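Local atomic coordinates of oxidoreductase (Azotobacter vinelandii, PDB entry 7D5M), a protein that probably works as an NAD+-dependent dehydrogenase related to inositol dehydrogenase, binding the dinucleotide through a Rossmann-fold domain. Residues 148-153 with 211-216; 216-221 with 273-278. All blocks are in the same frame, centred on the assembly; numbering follows the deposited sequence.

Contact 1. Residues 148-153 with 211-216; sequences QLIEQA and LYLSEV
Ile150 and Leu213 mark the closest approach of residues 148-153 to residues 211-216, with their CA atoms 7.2 Å apart, a separation bridged by side chains. The contact is small and apolar, and one isoleucine faces two partners, Leu213 and Val216, set three residues apart on the other helix. Ile150 holds CG2 anti to its backbone N and CG1 beside that N (chi1 -54°), so that both branches fork toward the second helix. The Leu213 branch ending in CD2 comes at the fork at about a right angle. This methyl lies 4.1 Å from Ile150 CG1 and equally near Ile150 CD1, and it also reaches Ile150 CG2 at 4.2 Å. Val216 meets only the CG2 branch of the isoleucine, its CG1 lying 3.9 Å from Ile150 CG2. In the Gfo/Idh/MocA fold seen here, an N-terminal Rossmann domain is joined to a C-terminal domain built on a large mixed sheet, and these two helices lie next to each other against that sheet. Trp284 of strand 280-285 touches both Ile150 and Leu213 from the sheet. With an alanine in place of Ile150, Leu213 CD2 and Val216 CG1 would probably lose their packing partner on residues 148-153, leaving a gap between the helices. Ser214 does not face the other helix; its OG gives a hydrogen bond of 2.6 Å to Leu211 O, in the carbonyl plane on a lone pair, with a C=O...donor angle of 135°. Glu215 N bonds to the same Leu211 O at 3.1 Å, so two donors grip that carbonyl. Tyr212 of the same helix stacks its ring with that of Tyr142.

Contact 2. Residues 216-221 with 273-278; sequences VMLPEF and IRVIGS
Met217, in the last turn of helix 202-217, lays its thioether arm over Ile273 and Val275 of strand 271-277. This is helix-on-sheet packing within the C-terminal alpha/beta domain, where one face of the large mixed sheet is covered by helices. CG of Met217 stands anti to its carbonyl carbon (chi1 -67°), and beyond CG the chain is fully extended, which carries SD and CE onto the strand. Ile273 and Val275 are two residues apart and so present their side chains on the same face. Met217 and Ile273 pass alongside each other in opposite directions, so each meets the other at two points: Met217 CE rests 3.9 Å from Ile273 CG2, while Met217 SD lies 4.1 Å from Ile273 CD1. Toward Val275 the methionine runs aslant, and the valine offers the branch beside its backbone N, with Val275 CG2 3.9 Å from Met217 SD. The other branch of the valine faces Leu218, the first residue to leave helical geometry, whose CD1 comes within 4.3 Å of Val275 CG1. Leu218 is thus split between the strand and the turn it opens, and it also touches Ile165 and Val168 on the adjoining strand 165-173. Between Ile273 and Val275, Arg274 points to the other face of the sheet, where it forms salt bridges with Glu283 and Glu295 and a hydrogen bond from NE to Asn264 of a second subunit. Residues 218 to 221 form a type I beta turn, closed by Phe221 N bonding to Leu218 O at 3.1 Å. The turn brings the Phe221 ring under the leucine, whose CD2 sits 3.9 Å above the ring plane, offset toward the rim.

How the contacts relate
Contact 1 and contact 2 follow one another along the chain, both using helix 202-217; they share Val216 and have centres about 8 Å apart. They merge into one apolar layer: Met217 CE of contact 2 packs 3.6 Å from Ala153 CB and 3.9 Å from Ile150 CD1, so the methionine reaches helix 148-158 as well as the strand. From the sheet side, Ile273 CD1 comes 3.6 Å from Ser214 N. Together they join two helices to one face of the sheet. Contact 1 is nearer the cofactor, with the side chain of Leu213 about 11 Å from bound NAD and about 10 Å from that of the NAD-binding Lys115; contact 2 lies away from the cofactor-binding residues.

Contact 1. Residues 148-153 with 211-216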
ATOM      1  N   GLN A 148       4.486 -19.400   7.626  1.00 10.52           N
ATOM      2  CA  GLN A 148       5.452 -20.015   6.673  1.00 10.72           C
ATOM      3  C   GLN A 148       6.577 -19.034   6.325  1.00 10.62           C
ATOM      4  O   GLN A 148       7.731 -19.482   6.165  1.00 10.66           O
ATOM      5  CB  GLN A 148       4.755 -20.435   5.376  1.00 10.62           C
ATOM      6  CG  GLN A 148       3.844 -21.655   5.513  1.00 10.94           C
ATOM      7  CD  GLN A 148       2.433 -21.340   5.954  1.00 10.75           C
ATOM      8  OE1 GLN A 148       2.197 -20.851   7.059  1.00 11.01           O
ATOM      9  NE2 GLN A 148       1.469 -21.686   5.118  1.00 10.23           N
ATOM     10  N   LEU A 149       6.282 -17.742   6.153  1.00 10.43           N
ATOM     11  CA  LEU A 149       7.310 -16.836   5.580  1.00 10.66           C
ATOM     12  C   LEU A 149       8.380 -16.494   6.616  1.00 10.23           C
ATOM     13  O   LEU A 149       9.430 -15.968   6.202  1.00  9.90           O
ATOM     14  CB  LEU A 149       6.650 -15.593   4.985  1.00 10.70           C
ATOM     15  CG  LEU A 149       5.914 -15.846   3.675  1.00 10.90           C
ATOM     16  CD1 LEU A 149       5.166 -14.599   3.247  1.00 11.01           C
ATOM     17  CD2 LEU A 149       6.875 -16.301   2.578  1.00 11.02           C
ATOM     18  N   ILE A 150       8.164 -16.813   7.900  1.00 10.79           N
ATOM     19  CA  ILE A 150       9.241 -16.681   8.922  1.00 11.23           C
ATOM     20  C   ILE A 150      10.347 -17.693   8.578  1.00 12.12           C
ATOM     21  O   ILE A 150      11.525 -17.297   8.577  1.00 11.62           O
ATOM     22  CB  ILE A 150       8.710 -16.834  10.359  1.00 11.42           C
ATOM     23  CG1 ILE A 150       7.560 -15.871  10.664  1.00 11.50           C
ATOM     24  CG2 ILE A 150       9.839 -16.673  11.360  1.00 11.27           C
ATOM     25  CD1 ILE A 150       7.878 -14.411  10.385  1.00 11.62           C
ATOM     26  N   GLU A 151       9.969 -18.932   8.241  1.00 12.73           N
ATOM     27  CA  GLU A 151      10.912 -19.989   7.799  1.00 13.13           C
ATOM     28  C   GLU A 151      11.581 -19.555   6.487  1.00 12.58           C
ATOM     29  O   GLU A 151      12.791 -19.797   6.335  1.00 12.70           O
ATOM     30  CB  GLU A 151      10.197 -21.331   7.665  1.00 14.20           C
ATOM     31  CG  GLU A 151      10.968 -22.354   6.864  1.00 15.81           C
ATOM     32  CD  GLU A 151      12.308 -22.777   7.436  1.00 17.81           C
ATOM     33  OE1 GLU A 151      12.553 -22.549   8.638  1.00 18.23           O
ATOM     34  OE2 GLU A 151      13.093 -23.369   6.678  1.00 20.64           O
ATOM     35  N   GLN A 152      10.837 -18.935   5.566  1.00 11.81           N
ATOM     36  CA  GLN A 152      11.428 -18.410   4.308  1.00 11.69           C
ATOM     37  C   GLN A 152      12.547 -17.421   4.664  1.00 11.68           C
ATOM     38  O   GLN A 152      13.639 -17.495   4.059  1.00 12.26           O
ATOM     39  CB  GLN A 152      10.376 -17.729   3.426  1.00 11.50           C
ATOM     40  CG  GLN A 152      10.970 -17.016   2.213  1.00 11.40           C
ATOM     41  CD  GLN A 152      11.558 -17.963   1.195  1.00 11.57           C
ATOM     42  OE1 GLN A 152      11.230 -19.150   1.164  1.00 11.95           O
ATOM     43  NE2 GLN A 152      12.412 -17.440   0.323  1.00 11.97           N
ATOM     44  N   ALA A 153      12.273 -16.476   5.562  1.00 11.75           N
ATOM     45  CA  ALA A 153      13.252 -15.447   5.982  1.00 11.78           C
ATOM     46  C   ALA A 153      14.475 -16.134   6.605  1.00 12.40           C
ATOM     47  O   ALA A 153      15.609 -15.780   6.246  1.00 11.93           O
ATOM     48  CB  ALA A 153      12.600 -14.469   6.931  1.00 12.11           C
ATOM     49  N   LEU A 211      10.943 -10.186  18.981  1.00 12.57           N
ATOM     50  CA  LEU A 211      12.255 -10.684  19.490  1.00 13.13           C
ATOM     51  C   LEU A 211      12.381 -12.170  19.143  1.00 12.61           C
ATOM     52  O   LEU A 211      13.404 -12.574  18.559  1.00 12.62           O
ATOM     53  CB  LEU A 211      12.375 -10.473  21.001  1.00 14.83           C
ATOM     54  CG  LEU A 211      13.717 -10.920  21.578  1.00 15.99           C
ATOM     55  CD1 LEU A 211      14.778  -9.867  21.324  1.00 16.61           C
ATOM     56  CD2 LEU A 211      13.597 -11.230  23.057  1.00 17.02           C
ATOM     57  N   TYR A 212      11.358 -12.960  19.442  1.00 12.39           N
ATOM     58  CA  TYR A 212      11.391 -14.407  19.125  1.00 11.96           C
ATOM     59  C   TYR A 212      11.497 -14.607  17.606  1.00 11.79           C
ATOM     60  O   TYR A 212      12.285 -15.454  17.167  1.00 11.27           O
ATOM     61  CB  TYR A 212      10.210 -15.188  19.702  1.00 12.54           C
ATOM     62  CG  TYR A 212      10.350 -16.640  19.334  1.00 12.87           C
ATOM     63  CD1 TYR A 212      11.394 -17.389  19.859  1.00 13.43           C
ATOM     64  CD2 TYR A 212       9.509 -17.245  18.411  1.00 13.23           C
ATOM     65  CE1 TYR A 212      11.589 -18.709  19.487  1.00 13.65           C
ATOM     66  CE2 TYR A 212       9.693 -18.567  18.030  1.00 13.60           C
ATOM     67  CZ  TYR A 212      10.731 -19.303  18.577  1.00 13.76           C
ATOM     68  OH  TYR A 212      10.924 -20.612  18.238  1.00 14.80           O
ATOM     69  N   LEU A 213      10.765 -13.833  16.801  1.00 10.95           N
ATOM     70  CA  LEU A 213      10.911 -13.930  15.327  1.00 11.51           C
ATOM     71  C   LEU A 213      12.382 -13.715  14.949  1.00 11.59           C
ATOM     72  O   LEU A 213      12.868 -14.458  14.102  1.00 11.52           O
ATOM     73  CB  LEU A 213       9.995 -12.929  14.623  1.00 11.69           C
ATOM     74  CG  LEU A 213       8.502 -13.136  14.863  1.00 11.62           C
ATOM     75  CD1 LEU A 213       7.701 -12.114  14.080  1.00 11.89           C
ATOM     76  CD2 LEU A 213       8.063 -14.552  14.496  1.00 11.65           C
ATOM     77  N   SER A 214      13.085 -12.755  15.556  1.00 11.38           N
ATOM     78  CA  SER A 214      14.512 -12.507  15.216  1.00 12.47           C
ATOM     79  C   SER A 214      15.359 -13.725  15.602  1.00 13.40           C
ATOM     80  O   SER A 214      16.327 -14.017  14.882  1.00 13.32           O
ATOM     81  CB  SER A 214      15.048 -11.249  15.837  1.00 12.40           C
ATOM     82  OG  SER A 214      15.317 -11.448  17.216  1.00 13.06           O
ATOM     83  N   GLU A 215      15.000 -14.427  16.676  1.00 14.70           N
ATOM     84  CA  GLU A 215      15.761 -15.625  17.137  1.00 16.52           C
ATOM     85  C   GLU A 215      15.541 -16.787  16.162  1.00 16.01           C
ATOM     86  O   GLU A 215      16.486 -17.555  15.925  1.00 15.90           O
ATOM     87  CB  GLU A 215      15.370 -16.001  18.565  1.00 19.11           C
ATOM     88  CG  GLU A 215      15.773 -14.937  19.563  1.00 23.20           C
ATOM     89  CD  GLU A 215      15.464 -15.246  21.014  1.00 28.12           C
ATOM     90  OE1 GLU A 215      15.082 -16.397  21.311  1.00 33.90           O
ATOM     91  OE2 GLU A 215      15.626 -14.319  21.850  1.00 37.22           O
ATOM     92  N   VAL A 216      14.349 -16.912  15.588  1.00 14.69           N
ATOM     93  CA  VAL A 216      14.100 -17.934  14.532  1.00 14.52           C
ATOM     94  C   VAL A 216      14.944 -17.584  13.300  1.00 13.88           C
ATOM     95  O   VAL A 216      15.538 -18.503  12.714  1.00 13.32           O
ATOM     96  CB  VAL A 216      12.606 -18.055  14.175  1.00 14.77           C
ATOM     97  CG1 VAL A 216      12.383 -19.050  13.043  1.00 15.27           C
ATOM     98  CG2 VAL A 216      11.778 -18.437  15.392  1.00 14.91           C
TER

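Contact 2. Residues 216-221 with 273-278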
ATOM      1  N   VAL A 216      14.349 -16.912  15.588  1.00 14.69           N
ATOM      2  CA  VAL A 216      14.100 -17.934  14.532  1.00 14.52           C
ATOM      3  C   VAL A 216      14.944 -17.584  13.300  1.00 13.88           C
ATOM      4  O   VAL A 216      15.538 -18.503  12.714  1.00 13.32           O
ATOM      5  CB  VAL A 216      12.606 -18.055  14.175  1.00 14.77           C
ATOM      6  CG1 VAL A 216      12.383 -19.050  13.043  1.00 15.27           C
ATOM      7  CG2 VAL A 216      11.778 -18.437  15.392  1.00 14.91           C
ATOM      8  N   MET A 217      14.969 -16.314  12.894  1.00 12.73           N
ATOM      9  CA  MET A 217      15.613 -15.879  11.626  1.00 12.79           C
ATOM     10  C   MET A 217      17.142 -15.872  11.758  1.00 13.17           C
ATOM     11  O   MET A 217      17.808 -16.133  10.741  1.00 12.90           O
ATOM     12  CB  MET A 217      15.137 -14.479  11.238  1.00 12.34           C
ATOM     13  CG  MET A 217      13.689 -14.425  10.862  1.00 12.53           C
ATOM     14  SD  MET A 217      13.238 -12.770  10.277  1.00 12.75           S
ATOM     15  CE  MET A 217      11.478 -12.992  10.018  1.00 12.91           C
ATOM     16  N   LEU A 218      17.655 -15.592  12.958  1.00 13.79           N
ATOM     17  CA  LEU A 218      19.100 -15.377  13.252  1.00 14.85           C
ATOM     18  C   LEU A 218      19.475 -16.235  14.454  1.00 15.62           C
ATOM     19  O   LEU A 218      19.777 -15.721  15.533  1.00 14.78           O
ATOM     20  CB  LEU A 218      19.339 -13.885  13.514  1.00 15.84           C
ATOM     21  CG  LEU A 218      18.997 -12.962  12.342  1.00 16.15           C
ATOM     22  CD1 LEU A 218      18.611 -11.575  12.829  1.00 16.52           C
ATOM     23  CD2 LEU A 218      20.148 -12.867  11.350  1.00 17.30           C
ATOM     24  N   PRO A 219      19.399 -17.578  14.308  1.00 16.52           N
ATOM     25  CA  PRO A 219      19.552 -18.484  15.445  1.00 18.35           C
ATOM     26  C   PRO A 219      20.932 -18.424  16.120  1.00 20.10           C
ATOM     27  O   PRO A 219      21.002 -18.757  17.300  1.00 21.21           O
ATOM     28  CB  PRO A 219      19.289 -19.871  14.829  1.00 18.03           C
ATOM     29  CG  PRO A 219      19.621 -19.695  13.367  1.00 17.76           C
ATOM     30  CD  PRO A 219      19.150 -18.290  13.045  1.00 16.89           C
ATOM     31  N   GLU A 220      21.974 -18.021  15.382  1.00 21.24           N
ATOM     32  CA  GLU A 220      23.379 -17.990  15.882  1.00 24.00           C
ATOM     33  C   GLU A 220      23.696 -16.619  16.476  1.00 22.93           C
ATOM     34  O   GLU A 220      24.770 -16.476  17.077  1.00 21.98           O
ATOM     35  CB  GLU A 220      24.388 -18.316  14.777  1.00 27.45           C
ATOM     36  CG  GLU A 220      24.263 -19.725  14.220  1.00 31.26           C
ATOM     37  CD  GLU A 220      23.840 -20.787  15.222  1.00 35.20           C
ATOM     38  OE1 GLU A 220      24.440 -20.848  16.321  1.00 40.21           O
ATOM     39  OE2 GLU A 220      22.897 -21.543  14.910  1.00 42.75           O
ATOM     40  N   PHE A 221      22.805 -15.640  16.323  1.00 22.06           N
ATOM     41  CA  PHE A 221      23.016 -14.277  16.868  1.00 22.07           C
ATOM     42  C   PHE A 221      22.924 -14.321  18.391  1.00 21.73           C
ATOM     43  O   PHE A 221      22.049 -15.013  18.939  1.00 21.18           O
ATOM     44  CB  PHE A 221      22.051 -13.261  16.254  1.00 22.45           C
ATOM     45  CG  PHE A 221      22.638 -12.597  15.039  1.00 24.11           C
ATOM     46  CD1 PHE A 221      23.209 -13.357  14.031  1.00 25.23           C
ATOM     47  CD2 PHE A 221      22.645 -11.218  14.919  1.00 26.06           C
ATOM     48  CE1 PHE A 221      23.770 -12.749  12.922  1.00 26.10           C
ATOM     49  CE2 PHE A 221      23.207 -10.613  13.807  1.00 26.27           C
ATOM     50  CZ  PHE A 221      23.782 -11.382  12.827  1.00 25.20           C
ATOM     51  N   ILE A 273       9.141  -6.839  11.593  1.00 10.43           N
ATOM     52  CA  ILE A 273      10.586  -7.133  11.746  1.00 10.15           C
ATOM     53  C   ILE A 273      11.249  -6.869  10.400  1.00  9.80           C
ATOM     54  O   ILE A 273      10.767  -7.355   9.376  1.00  9.02           O
ATOM     55  CB  ILE A 273      10.851  -8.552  12.275  1.00 10.28           C
ATOM     56  CG1 ILE A 273      12.356  -8.825  12.343  1.00 10.82           C
ATOM     57  CG2 ILE A 273      10.122  -9.615  11.469  1.00 10.36           C
ATOM     58  CD1 ILE A 273      12.724  -9.959  13.252  1.00 10.50           C
ATOM     59  N   ARG A 274      12.289  -6.045  10.417  1.00  9.61           N
ATOM     60  CA  ARG A 274      13.100  -5.769   9.212  1.00  9.81           C
ATOM     61  C   ARG A 274      14.517  -6.227   9.534  1.00 10.22           C
ATOM     62  O   ARG A 274      15.085  -5.749  10.527  1.00 10.44           O
ATOM     63  CB  ARG A 274      13.062  -4.287   8.834  1.00  9.90           C
ATOM     64  CG  ARG A 274      13.834  -3.959   7.565  1.00 10.00           C
ATOM     65  CD  ARG A 274      13.750  -2.488   7.189  1.00 10.31           C
ATOM     66  NE  ARG A 274      14.430  -2.203   5.939  1.00 10.30           N
ATOM     67  CZ  ARG A 274      13.922  -2.367   4.724  1.00 10.37           C
ATOM     68  NH1 ARG A 274      12.688  -2.820   4.544  1.00 10.20           N
ATOM     69  NH2 ARG A 274      14.657  -2.065   3.670  1.00 10.52           N
ATOM     70  N   VAL A 275      15.037  -7.150   8.747  1.00 10.00           N
ATOM     71  CA  VAL A 275      16.445  -7.599   8.876  1.00 10.29           C
ATOM     72  C   VAL A 275      17.205  -6.958   7.727  1.00 10.08           C
ATOM     73  O   VAL A 275      16.816  -7.177   6.571  1.00 10.47           O
ATOM     74  CB  VAL A 275      16.562  -9.131   8.862  1.00 10.50           C
ATOM     75  CG1 VAL A 275      18.011  -9.560   9.022  1.00 10.66           C
ATOM     76  CG2 VAL A 275      15.679  -9.764   9.921  1.00 10.70           C
ATOM     77  N   ILE A 276      18.247  -6.192   8.053  1.00 10.46           N
ATOM     78  CA  ILE A 276      19.009  -5.387   7.066  1.00 11.27           C
ATOM     79  C   ILE A 276      20.423  -5.955   6.968  1.00 11.23           C
ATOM     80  O   ILE A 276      21.142  -5.947   7.978  1.00 11.39           O
ATOM     81  CB  ILE A 276      19.008  -3.900   7.460  1.00 11.36           C
ATOM     82  CG1 ILE A 276      17.577  -3.402   7.683  1.00 12.25           C
ATOM     83  CG2 ILE A 276      19.761  -3.092   6.411  1.00 11.44           C
ATOM     84  CD1 ILE A 276      17.473  -2.124   8.443  1.00 13.29           C
ATOM     85  N   GLY A 277      20.780  -6.427   5.781  1.00 12.29           N
ATOM     86  CA  GLY A 277      22.118  -6.949   5.465  1.00 12.13           C
ATOM     87  C   GLY A 277      22.879  -6.001   4.559  1.00 12.85           C
ATOM     88  O   GLY A 277      22.296  -5.002   4.068  1.00 12.32           O
ATOM     89  N   SER A 278      24.149  -6.315   4.309  1.00 12.49           N
ATOM     90  CA  SER A 278      25.024  -5.539   3.405  1.00 12.87           C
ATOM     91  C   SER A 278      24.476  -5.561   1.968  1.00 13.11           C
ATOM     92  O   SER A 278      24.741  -4.600   1.226  1.00 13.42           O
ATOM     93  CB  SER A 278      26.440  -6.054   3.477  1.00 13.16           C
ATOM     94  OG  SER A 278      26.494  -7.419   3.081  1.00 13.45           O
TER